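Local atomic coordinates of DynF (PDB entry 6UBL), a protein that is of unknown function but belongs to the biosynthetic pathway of the enediyne dynemicin and forms a beta barrel that holds palmitic acid inside. Residues V18-A23 against I37-I42; W63-R68 against N84-K89; M133-I138 against I154-D159. One frame throughout, in Å; residues are numbered along the deposited sequence. Where two conformers were deposited one is given.

Interaction 1 (V18-A23 against I37-I42); sequences VPNVYA and IDNLGI. With PLM (palmitic acid), chain C.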
loop_
_atom_site.group_PDB
_atom_site.type_symbol
_atom_site.label_atom_id
_atom_site.label_comp_id
_atom_site.label_asym_id
_atom_site.label_seq_id
_atom_site.Cartn_x
_atom_site.Cartn_y
_atom_site.Cartn_z
ATOM N N VAL A 18 -10.026 4.535 26.906
ATOM C CA VAL A 18 -11.049 4.499 25.864
ATOM C C VAL A 18 -11.922 3.266 26.085
ATOM O O VAL A 18 -11.389 2.141 26.106
ATOM C CB VAL A 18 -10.417 4.481 24.467
ATOM C CG1 VAL A 18 -11.495 4.490 23.398
ATOM C CG2 VAL A 18 -9.470 5.671 24.308
ATOM N N PRO A 19 -13.232 3.418 26.272
ATOM C CA PRO A 19 -14.063 2.254 26.591
ATOM C C PRO A 19 -14.325 1.372 25.380
ATOM O O PRO A 19 -14.433 1.829 24.239
ATOM C CB PRO A 19 -15.378 2.874 27.082
ATOM C CG PRO A 19 -15.467 4.155 26.316
ATOM C CD PRO A 19 -14.033 4.652 26.206
ATOM N N ASN A 20 -14.449 0.084 25.655
ATOM C CA ASN A 20 -14.929 -0.852 24.658
ATOM C C ASN A 20 -16.420 -0.662 24.421
ATOM O O ASN A 20 -17.188 -0.317 25.330
ATOM C CB ASN A 20 -14.643 -2.266 25.142
ATOM C CG ASN A 20 -13.228 -2.692 24.855
ATOM O OD1 ASN A 20 -12.899 -3.096 23.746
ATOM N ND2 ASN A 20 -12.352 -2.524 25.846
ATOM N N VAL A 21 -16.819 -0.893 23.177
ATOM C CA VAL A 21 -18.210 -0.848 22.758
ATOM C C VAL A 21 -18.597 -2.235 22.269
ATOM O O VAL A 21 -17.897 -2.829 21.435
ATOM C CB VAL A 21 -18.437 0.201 21.658
ATOM C CG1 VAL A 21 -19.919 0.358 21.377
ATOM C CG2 VAL A 21 -17.815 1.541 22.058
ATOM N N TYR A 22 -19.711 -2.745 22.790
ATOM C CA TYR A 22 -20.187 -4.088 22.501
ATOM C C TYR A 22 -21.639 -4.030 22.055
ATOM O O TYR A 22 -22.267 -2.967 22.030
ATOM C CB TYR A 22 -20.124 -4.954 23.763
ATOM C CG TYR A 22 -18.735 -5.123 24.310
ATOM C CD1 TYR A 22 -17.815 -5.931 23.665
ATOM C CD2 TYR A 22 -18.352 -4.467 25.457
ATOM C CE1 TYR A 22 -16.540 -6.086 24.169
ATOM C CE2 TYR A 22 -17.083 -4.604 25.971
ATOM C CZ TYR A 22 -16.186 -5.426 25.317
ATOM O OH TYR A 22 -14.916 -5.565 25.836
ATOM N N ALA A 23 -22.167 -5.203 21.701
ATOM C CA ALA A 23 -23.566 -5.326 21.306
ATOM C C ALA A 23 -24.488 -4.656 22.316
ATOM O O ALA A 23 -24.278 -4.744 23.530
ATOM C CB ALA A 23 -23.943 -6.805 21.178
ATOM N N ILE A 37 -13.637 1.709 21.535
ATOM C CA ILE A 37 -13.052 0.577 20.832
ATOM C C ILE A 37 -14.211 -0.273 20.334
ATOM O O ILE A 37 -14.911 -0.908 21.134
ATOM C CB ILE A 37 -12.122 -0.236 21.742
ATOM C CG1 ILE A 37 -11.006 0.641 22.312
ATOM C CG2 ILE A 37 -11.537 -1.399 20.945
ATOM C CD1 ILE A 37 -10.198 -0.033 23.396
ATOM N N ASP A 38 -14.399 -0.324 19.019
ATOM C CA ASP A 38 -15.504 -1.079 18.449
ATOM C C ASP A 38 -15.123 -2.552 18.374
ATOM O O ASP A 38 -14.079 -2.904 17.814
ATOM C CB ASP A 38 -15.822 -0.543 17.052
ATOM C CG ASP A 38 -16.338 0.883 17.080
ATOM O OD1 ASP A 38 -17.024 1.248 18.049
ATOM O OD2 ASP A 38 -16.045 1.642 16.134
ATOM N N ASN A 39 -15.985 -3.411 18.918
ATOM C CA ASN A 39 -15.815 -4.861 18.855
ATOM C C ASN A 39 -16.830 -5.346 17.833
ATOM O O ASN A 39 -18.021 -5.429 18.126
ATOM C CB ASN A 39 -16.039 -5.485 20.222
ATOM C CG ASN A 39 -14.967 -5.086 21.226
ATOM O OD1 ASN A 39 -13.987 -5.811 21.420
ATOM N ND2 ASN A 39 -15.135 -3.928 21.849
ATOM N N LEU A 40 -16.361 -5.642 16.624
ATOM C CA LEU A 40 -17.238 -5.823 15.476
ATOM C C LEU A 40 -17.025 -7.157 14.779
ATOM O O LEU A 40 -15.894 -7.624 14.632
ATOM C CB LEU A 40 -16.980 -4.712 14.447
ATOM C CG LEU A 40 -17.291 -3.288 14.884
ATOM C CD1 LEU A 40 -16.585 -2.302 13.954
ATOM C CD2 LEU A 40 -18.787 -3.057 14.890
ATOM N N GLY A 41 -18.121 -7.728 14.289
ATOM C CA GLY A 41 -18.017 -8.876 13.422
ATOM C C GLY A 41 -17.592 -8.479 12.016
ATOM O O GLY A 41 -17.757 -7.334 11.592
ATOM N N ILE A 42 -17.034 -9.450 11.292
ATOM C CA ILE A 42 -16.579 -9.235 9.923
ATOM C C ILE A 42 -16.497 -10.580 9.216
ATOM O O ILE A 42 -16.194 -11.602 9.827
ATOM C CB ILE A 42 -15.223 -8.483 9.901
ATOM C CG1 ILE A 42 -14.774 -8.214 8.455
ATOM C CG2 ILE A 42 -14.143 -9.275 10.635
ATOM C CD1 ILE A 42 -13.521 -7.365 8.347
HETATM C C1 PLM C . -14.791 1.993 13.064
HETATM O O1 PLM C . -14.627 1.100 14.004
HETATM O O2 PLM C . -15.506 2.955 13.177
HETATM C C2 PLM C . -14.024 1.698 11.815
HETATM C C3 PLM C . -14.162 0.299 11.276
HETATM C C4 PLM C . -13.367 0.198 10.009
HETATM C C5 PLM C . -12.806 -1.145 9.727
HETATM C C6 PLM C . -11.942 -1.146 8.489
HETATM C C7 PLM C . -12.202 -2.364 7.646
HETATM C C8 PLM C . -12.177 -3.637 8.454
HETATM C C9 PLM C . -10.844 -3.933 9.085
HETATM C CA PLM C . -9.998 -4.825 8.218
HETATM C CB PLM C . -10.438 -6.273 8.306
HETATM C CC PLM C . -9.272 -7.216 8.306
HETATM C CD PLM C . -9.090 -8.004 7.038
HETATM C CE PLM C . -7.641 -8.360 6.828
HETATM C CF PLM C . -7.389 -9.523 5.918
HETATM C CG PLM C . -5.938 -9.819 5.785
HETATM O O HOH W 1 -13.394 -6.842 24.097
#

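Interaction 2 (W63-R68 against N84-K89); sequences WVRVVR and NLIEMK. With PLM (palmitic acid), chain C.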
loop_
_atom_site.group_PDB
_atom_site.type_symbol
_atom_site.label_atom_id
_atom_site.label_comp_id
_atom_site.label_asym_id
_atom_site.label_seq_id
_atom_site.Cartn_x
_atom_site.Cartn_y
_atom_site.Cartn_z
ATOM N N TRP A 63 -13.705 -11.421 13.733
ATOM C CA TRP A 63 -13.968 -10.161 14.404
ATOM C C TRP A 63 -12.739 -9.269 14.341
ATOM O O TRP A 63 -11.614 -9.726 14.099
ATOM C CB TRP A 63 -14.404 -10.389 15.852
ATOM C CG TRP A 63 -13.514 -11.309 16.635
ATOM C CD1 TRP A 63 -13.711 -12.643 16.858
ATOM C CD2 TRP A 63 -12.296 -10.966 17.313
ATOM N NE1 TRP A 63 -12.697 -13.148 17.631
ATOM C CE2 TRP A 63 -11.811 -12.146 17.922
ATOM C CE3 TRP A 63 -11.570 -9.784 17.461
ATOM C CZ2 TRP A 63 -10.636 -12.174 18.669
ATOM C CZ3 TRP A 63 -10.399 -9.813 18.201
ATOM C CH2 TRP A 63 -9.942 -10.993 18.795
ATOM N N VAL A 64 -12.984 -7.979 14.543
ATOM C CA VAL A 64 -11.942 -6.974 14.659
ATOM C C VAL A 64 -12.270 -6.094 15.857
ATOM O O VAL A 64 -13.433 -5.927 16.237
ATOM C CB VAL A 64 -11.787 -6.113 13.397
ATOM C CG1 VAL A 64 -11.279 -6.945 12.229
ATOM C CG2 VAL A 64 -13.116 -5.444 13.043
ATOM N N ARG A 65 -11.224 -5.526 16.448
ATOM C CA ARG A 65 -11.329 -4.509 17.490
ATOM C C ARG A 65 -10.609 -3.274 16.958
ATOM O O ARG A 65 -9.412 -3.335 16.633
ATOM C CB ARG A 65 -10.739 -5.025 18.795
ATOM C CG ARG A 65 -11.506 -6.257 19.328
ATOM C CD ARG A 65 -10.998 -6.748 20.674
ATOM N NE ARG A 65 -11.121 -5.685 21.659
ATOM C CZ ARG A 65 -10.094 -5.166 22.313
ATOM N NH1 ARG A 65 -8.873 -5.642 22.136
ATOM N NH2 ARG A 65 -10.293 -4.176 23.168
ATOM N N VAL A 66 -11.344 -2.165 16.841
ATOM C CA VAL A 66 -10.850 -0.954 16.196
ATOM C C VAL A 66 -11.047 0.203 17.165
ATOM O O VAL A 66 -12.181 0.508 17.548
ATOM C CB VAL A 66 -11.581 -0.666 14.875
ATOM C CG1 VAL A 66 -11.108 0.648 14.271
ATOM C CG2 VAL A 66 -11.394 -1.828 13.888
ATOM N N VAL A 67 -9.949 0.848 17.567
ATOM C CA VAL A 67 -10.044 2.041 18.405
ATOM C C VAL A 67 -10.214 3.267 17.516
ATOM O O VAL A 67 -9.575 3.393 16.455
ATOM C CB VAL A 67 -8.824 2.193 19.333
ATOM C CG1 VAL A 67 -7.547 2.355 18.548
ATOM C CG2 VAL A 67 -9.036 3.390 20.266
ATOM N N ARG A 68 -11.088 4.169 17.949
ATOM C CA ARG A 68 -11.338 5.436 17.284
ATOM C C ARG A 68 -10.803 6.578 18.136
ATOM O O ARG A 68 -10.972 6.588 19.364
ATOM C CB ARG A 68 -12.830 5.668 17.059
ATOM C CG ARG A 68 -13.461 4.823 15.970
ATOM C CD ARG A 68 -14.985 5.031 15.865
ATOM N NE ARG A 68 -15.731 4.306 16.880
ATOM C CZ ARG A 68 -16.121 4.803 18.045
ATOM N NH1 ARG A 68 -15.864 6.065 18.372
ATOM N NH2 ARG A 68 -16.796 4.033 18.897
ATOM N N ASN A 84 -7.184 2.824 14.733
ATOM C CA ASN A 84 -6.168 1.783 14.713
ATOM C C ASN A 84 -6.890 0.446 14.829
ATOM O O ASN A 84 -7.795 0.299 15.652
ATOM C CB ASN A 84 -5.183 1.830 15.892
ATOM C CG ASN A 84 -4.182 2.986 15.855
ATOM O OD1 ASN A 84 -3.454 3.185 16.833
ATOM N ND2 ASN A 84 -4.113 3.727 14.750
ATOM N N LEU A 85 -6.456 -0.540 14.052
ATOM C CA LEU A 85 -6.920 -1.915 14.199
ATOM C C LEU A 85 -6.002 -2.565 15.228
ATOM O O LEU A 85 -4.810 -2.746 14.973
ATOM C CB LEU A 85 -6.857 -2.627 12.851
ATOM C CG LEU A 85 -7.197 -4.105 12.783
ATOM C CD1 LEU A 85 -8.585 -4.363 13.330
ATOM C CD2 LEU A 85 -7.081 -4.595 11.340
ATOM N N ILE A 86 -6.543 -2.881 16.406
ATOM C CA ILE A 86 -5.710 -3.310 17.528
ATOM C C ILE A 86 -5.745 -4.810 17.805
ATOM O O ILE A 86 -4.856 -5.316 18.516
ATOM C CB ILE A 86 -5.996 -2.527 18.827
ATOM C CG1 ILE A 86 -7.406 -2.813 19.362
ATOM C CG2 ILE A 86 -5.814 -1.034 18.613
ATOM C CD1 ILE A 86 -7.689 -2.142 20.712
ATOM N N GLU A 87 -6.729 -5.529 17.272
ATOM C CA GLU A 87 -6.771 -6.970 17.453
ATOM C C GLU A 87 -7.722 -7.523 16.403
ATOM O O GLU A 87 -8.691 -6.856 16.023
ATOM C CB GLU A 87 -7.291 -7.355 18.851
ATOM C CG GLU A 87 -6.969 -8.794 19.249
ATOM C CD GLU A 87 -7.385 -9.128 20.668
ATOM O OE1 GLU A 87 -8.092 -8.315 21.292
ATOM O OE2 GLU A 87 -6.979 -10.202 21.175
ATOM N N MET A 88 -7.412 -8.723 15.908
ATOM C CA MET A 88 -8.230 -9.382 14.902
ATOM C C MET A 88 -8.154 -10.886 15.107
ATOM O O MET A 88 -7.170 -11.410 15.643
ATOM C CB MET A 88 -7.734 -9.058 13.490
ATOM C CG MET A 88 -8.533 -9.676 12.351
ATOM S SD MET A 88 -7.978 -8.969 10.787
ATOM C CE MET A 88 -6.290 -9.539 10.688
ATOM N N LYS A 89 -9.212 -11.573 14.685
ATOM C CA LYS A 89 -9.146 -13.014 14.466
ATOM C C LYS A 89 -10.170 -13.344 13.387
ATOM O O LYS A 89 -11.372 -13.149 13.597
ATOM C CB LYS A 89 -9.440 -13.820 15.736
ATOM C CG LYS A 89 -9.256 -15.327 15.521
ATOM C CD LYS A 89 -9.358 -16.151 16.803
ATOM C CE LYS A 89 -8.853 -17.586 16.588
ATOM N NZ LYS A 89 -8.786 -18.385 17.847
HETATM C C1 PLM C . -14.791 1.993 13.064
HETATM O O1 PLM C . -14.627 1.100 14.004
HETATM O O2 PLM C . -15.506 2.955 13.177
HETATM C C2 PLM C . -14.024 1.698 11.815
HETATM C C3 PLM C . -14.162 0.299 11.276
HETATM C C4 PLM C . -13.367 0.198 10.009
HETATM C C5 PLM C . -12.806 -1.145 9.727
HETATM C C6 PLM C . -11.942 -1.146 8.489
HETATM C C7 PLM C . -12.202 -2.364 7.646
HETATM C C8 PLM C . -12.177 -3.637 8.454
HETATM C C9 PLM C . -10.844 -3.933 9.085
HETATM C CA PLM C . -9.998 -4.825 8.218
HETATM C CB PLM C . -10.438 -6.273 8.306
HETATM C CC PLM C . -9.272 -7.216 8.306
HETATM C CD PLM C . -9.090 -8.004 7.038
HETATM C CE PLM C . -7.641 -8.360 6.828
HETATM C CF PLM C . -7.389 -9.523 5.918
HETATM C CG PLM C . -5.938 -9.819 5.785
#

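Interaction 3 (M133-I138 against I154-D159); sequences MAVGAI and IILTID. With PLM (palmitic acid), chain C.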
loop_
_atom_site.group_PDB
_atom_site.type_symbol
_atom_site.label_atom_id
_atom_site.label_comp_id
_atom_site.label_asym_id
_atom_site.label_seq_id
_atom_site.Cartn_x
_atom_site.Cartn_y
_atom_site.Cartn_z
ATOM N N MET A 133 -8.135 1.581 5.928
ATOM C CA MET A 133 -7.316 0.966 6.965
ATOM C C MET A 133 -6.166 0.258 6.258
ATOM O O MET A 133 -6.384 -0.453 5.271
ATOM C CB MET A 133 -8.157 -0.039 7.769
ATOM C CG MET A 133 -7.435 -0.706 8.931
ATOM S SD MET A 133 -7.142 0.404 10.332
ATOM C CE MET A 133 -8.764 0.384 11.123
ATOM N N ALA A 134 -4.953 0.450 6.769
ATOM C CA ALA A 134 -3.740 -0.151 6.225
ATOM C C ALA A 134 -3.251 -1.184 7.233
ATOM O O ALA A 134 -2.963 -0.831 8.379
ATOM C CB ALA A 134 -2.666 0.922 6.004
ATOM N N VAL A 135 -3.187 -2.451 6.820
ATOM C CA VAL A 135 -3.092 -3.566 7.754
ATOM C C VAL A 135 -1.838 -4.392 7.528
ATOM O O VAL A 135 -1.537 -4.792 6.399
ATOM C CB VAL A 135 -4.340 -4.461 7.669
ATOM C CG1 VAL A 135 -4.208 -5.685 8.564
ATOM C CG2 VAL A 135 -5.581 -3.667 8.040
ATOM N N GLY A 136 -1.149 -4.697 8.625
ATOM C CA GLY A 136 -0.100 -5.714 8.649
ATOM C C GLY A 136 -0.623 -6.975 9.309
ATOM O O GLY A 136 -0.937 -6.968 10.502
ATOM N N ALA A 137 -0.732 -8.059 8.547
ATOM C CA ALA A 137 -1.386 -9.271 9.011
ATOM C C ALA A 137 -0.433 -10.456 9.067
ATOM O O ALA A 137 0.657 -10.443 8.489
ATOM C CB ALA A 137 -2.572 -9.624 8.098
ATOM N N ILE A 138 -0.885 -11.498 9.772
ATOM C CA ILE A 138 -0.238 -12.803 9.791
ATOM C C ILE A 138 -1.266 -13.822 9.327
ATOM O O ILE A 138 -2.377 -13.872 9.870
ATOM C CB ILE A 138 0.221 -13.182 11.211
ATOM C CG1 ILE A 138 1.160 -12.111 11.781
ATOM C CG2 ILE A 138 0.891 -14.559 11.196
ATOM C CD1 ILE A 138 2.476 -12.054 11.078
ATOM N N ILE A 154 -1.888 -4.119 3.569
ATOM C CA ILE A 154 -3.130 -4.392 2.857
ATOM C C ILE A 154 -4.063 -3.210 3.084
ATOM O O ILE A 154 -4.407 -2.894 4.229
ATOM C CB ILE A 154 -3.763 -5.706 3.334
ATOM C CG1 ILE A 154 -2.823 -6.878 3.078
ATOM C CG2 ILE A 154 -5.102 -5.914 2.627
ATOM C CD1 ILE A 154 -3.132 -8.114 3.900
ATOM N N ILE A 155 -4.467 -2.561 1.998
ATOM C CA ILE A 155 -5.298 -1.369 2.061
ATOM C C ILE A 155 -6.753 -1.815 1.964
ATOM O O ILE A 155 -7.175 -2.383 0.945
ATOM C CB ILE A 155 -4.948 -0.399 0.927
ATOM C CG1 ILE A 155 -3.474 0.038 1.005
ATOM C CG2 ILE A 155 -5.920 0.779 0.927
ATOM C CD1 ILE A 155 -3.010 0.615 2.323
ATOM N N LEU A 156 -7.524 -1.578 3.027
ATOM C CA LEU A 156 -8.916 -2.013 3.107
ATOM C C LEU A 156 -9.801 -0.777 3.178
ATOM O O LEU A 156 -9.544 0.130 3.973
ATOM C CB LEU A 156 -9.137 -2.862 4.359
ATOM C CG LEU A 156 -8.251 -4.107 4.341
ATOM C CD1 LEU A 156 -7.943 -4.594 5.733
ATOM C CD2 LEU A 156 -8.924 -5.210 3.530
ATOM N N THR A 157 -10.827 -0.735 2.347
ATOM C CA THR A 157 -11.615 0.471 2.166
ATOM C C THR A 157 -13.098 0.182 2.320
ATOM O O THR A 157 -13.582 -0.895 1.981
ATOM C CB THR A 157 -11.339 1.107 0.802
ATOM O OG1 THR A 157 -11.641 0.178 -0.242
ATOM C CG2 THR A 157 -9.877 1.528 0.703
ATOM N N ILE A 158 -13.804 1.165 2.866
ATOM C CA ILE A 158 -15.256 1.175 2.910
ATOM C C ILE A 158 -15.694 2.543 2.407
ATOM O O ILE A 158 -15.333 3.570 2.998
ATOM C CB ILE A 158 -15.814 0.928 4.323
ATOM C CG1 ILE A 158 -15.318 -0.393 4.893
ATOM C CG2 ILE A 158 -17.343 0.957 4.266
ATOM C CD1 ILE A 158 -15.669 -0.576 6.362
ATOM N N ASP A 159 -16.502 2.554 1.354
ATOM C CA ASP A 159 -17.048 3.775 0.784
ATOM C C ASP A 159 -18.475 3.957 1.281
ATOM O O ASP A 159 -19.057 3.077 1.927
ATOM C CB ASP A 159 -16.982 3.709 -0.742
ATOM C CG ASP A 159 -15.541 3.576 -1.254
ATOM O OD1 ASP A 159 -14.663 4.302 -0.761
ATOM O OD2 ASP A 159 -15.296 2.733 -2.137
HETATM C C1 PLM C . -14.791 1.993 13.064
HETATM O O1 PLM C . -14.627 1.100 14.004
HETATM O O2 PLM C . -15.506 2.955 13.177
HETATM C C2 PLM C . -14.024 1.698 11.815
HETATM C C3 PLM C . -14.162 0.299 11.276
HETATM C C4 PLM C . -13.367 0.198 10.009
HETATM C C5 PLM C . -12.806 -1.145 9.727
HETATM C C6 PLM C . -11.942 -1.146 8.489
HETATM C C7 PLM C . -12.202 -2.364 7.646
HETATM C C8 PLM C . -12.177 -3.637 8.454
HETATM C C9 PLM C . -10.844 -3.933 9.085
HETATM C CA PLM C . -9.998 -4.825 8.218
HETATM C CB PLM C . -10.438 -6.273 8.306
HETATM C CC PLM C . -9.272 -7.216 8.306
HETATM C CD PLM C . -9.090 -8.004 7.038
HETATM C CE PLM C . -7.641 -8.360 6.828
HETATM C CF PLM C . -7.389 -9.523 5.918
HETATM C CG PLM C . -5.938 -9.819 5.785
#

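Interaction 1 (V18-A23 against I37-I42)
With CG anti to its carbonyl carbon (chi1 -67°) and the amide swung by a chi2 of -95°, Asn-39 presents ND2 to residues 18-23, where Asn-20 offers OD1 from a similar first torsion (chi1 -82°). ND2 donates twice. One N-H runs almost straight to Asn-20 OD1, 3.0 Å from ND2 and on a lone pair; the other reaches Val-21 O, 3.0 Å from ND2, which sits above that carbonyl plane. Asn-39 N donates to the same Val-21 O over 3.2 Å, so a single asparagine grips this carbonyl with two groups. The main chains pair in parallel: Ile-37 N donates to Pro-19 O, and Ile-37 O accepts from Val-21 N at 2.8 Å. Alongside the Asn-39 amide lies the Tyr-22 ring, and a water joins Tyr-22 OH to Asn-39 OD1. Arg-65 donates to OD1 of both asparagines. Asp-38 and Val-21 point to the other face, where Asp-38 OD2 is 2.6 Å from O1 of palmitic acid, so close that one acid probably carries a proton; OD1 is hydrogen-bonded to Tyr-205 OH, and OD2 salt-bridged to Arg-68. Short strand 20-21 pairs with the start of strand 37-50, which runs antiparallel to strands 54-68 and 193-205.

Interaction 2 (W63-R68 against N84-K89)
The Trp-63 indole carries Lys-89 CB and the Met-88 carbonyl carbon over one face, offset toward the rim, with CB 3.6 Å from Trp-63 CZ2. At the indole edge, in plane, lies Glu-87 CG, with the glutamate's carboxylate nearly perpendicular to the ring (88°). Ile-86 CD1 sits over one face of the Arg-65 guanidinium, while Glu-87 OE1 meets its edge: Arg-65 NH1 donates to the anti lone pair of OE1 at 2.9 Å, a salt bridge between planes 80° apart. Both Ile-86 and Glu-87 face Arg-65 because the antiparallel pairing is broken by a classic beta bulge: Arg-65 N donates to Glu-87 O, and Arg-65 O accepts from Ile-86 N at 2.9 Å. Pairing resumes one residue out of step at Val-67 and Asn-84. On the opposite face, Leu-85 CD1 wedges between the valines, 3.6 Å from Val-64 CB and 3.8 Å from Val-66 CG2. Palmitic acid runs along this side; in one conformer Met-88 SD is 3.3 Å from its CC, and Val-66 CG1 is 3.6 Å from its O1. The faces differ: Trp-63, Arg-65 and Glu-87 make a mixed aromatic and charge-paired side, whereas Val-64, Val-66, Leu-85 and Met-88 give an apolar wall for the acyl chain. Carboxyl oxygen O2 lies near the Arg-68 guanidinium edge; salt-bridged to Asp-38, this cation could favour one negative charge over the two acids.

Interaction 3 (M133-I138 against I154-D159)
Two antiparallel strands of the beta barrel meet here, residues 133-135 running at 151° to strand 154-159, their axes 4.7 Å apart at closest approach. Four main-chain hydrogen bonds hold them. Met-133 and Leu-156 form one hydrogen-bonded pair, in which Leu-156 N donates to Met-133 O at 2.8 Å, nearly straight and along the C=O axis. Val-135 and Ile-154 form the other; Ile-154 N donates at 2.9 Å onto a lone pair of Val-135 O, which also accepts from Asn-150 ND2. Between them lies the non-hydrogen-bonded pair Ala-134 and Ile-155, whose apolar contact brings Ile-155 CD1 to 3.7 Å from Ala-134 CB. Glu-152 of the second subunit packs on these two residues. Further along, Asp-159 makes a salt bridge to Arg-177 of that subunit and a hydrogen bond to its Tyr-176, so strand 154-159 serves the dimer contact as well as the barrel. The ligand contacts belong to the other face. Ile-154 CD1 lies 3.8 Å from the terminal carbon CG of palmitic acid, and Met-133 CB is 4.0 Å from its C6. Leu-156, with CG anti to its carbonyl carbon (chi1 -60°) and chi2 at 153°, crosses Val-135 obliquely and reaches the middle of the acyl chain. Its CD1 has two close neighbours roughly at right angles: Val-135 CG2 at 3.4 Å, closer than usual for carbons, and palmitic acid carbon CA at 3.2 Å.

The three contacts follow one another along the chain, each closing before the next opens, and all touch the same palmitic acid. Interactions 1 and 2 have centres 8 Å apart and adjoin through neighbouring strands 37-50 and 54-68; a salt bridge from Asp-38 OD2 to Arg-68 NE (2.8 Å) ties them beside the ligand's carboxyl end. Interactions 2 and 3, 11 Å apart between centres, meet inside the barrel, where Leu-85 CD2 is 3.7 Å from Val-135 CG2 and Met-133 CE approaches Val-66. Interactions 1 and 3 do not touch, their centres lying 18 Å apart. Together they supply a polar head site and apolar walls, consistent with binding of a long hydrophobic molecule.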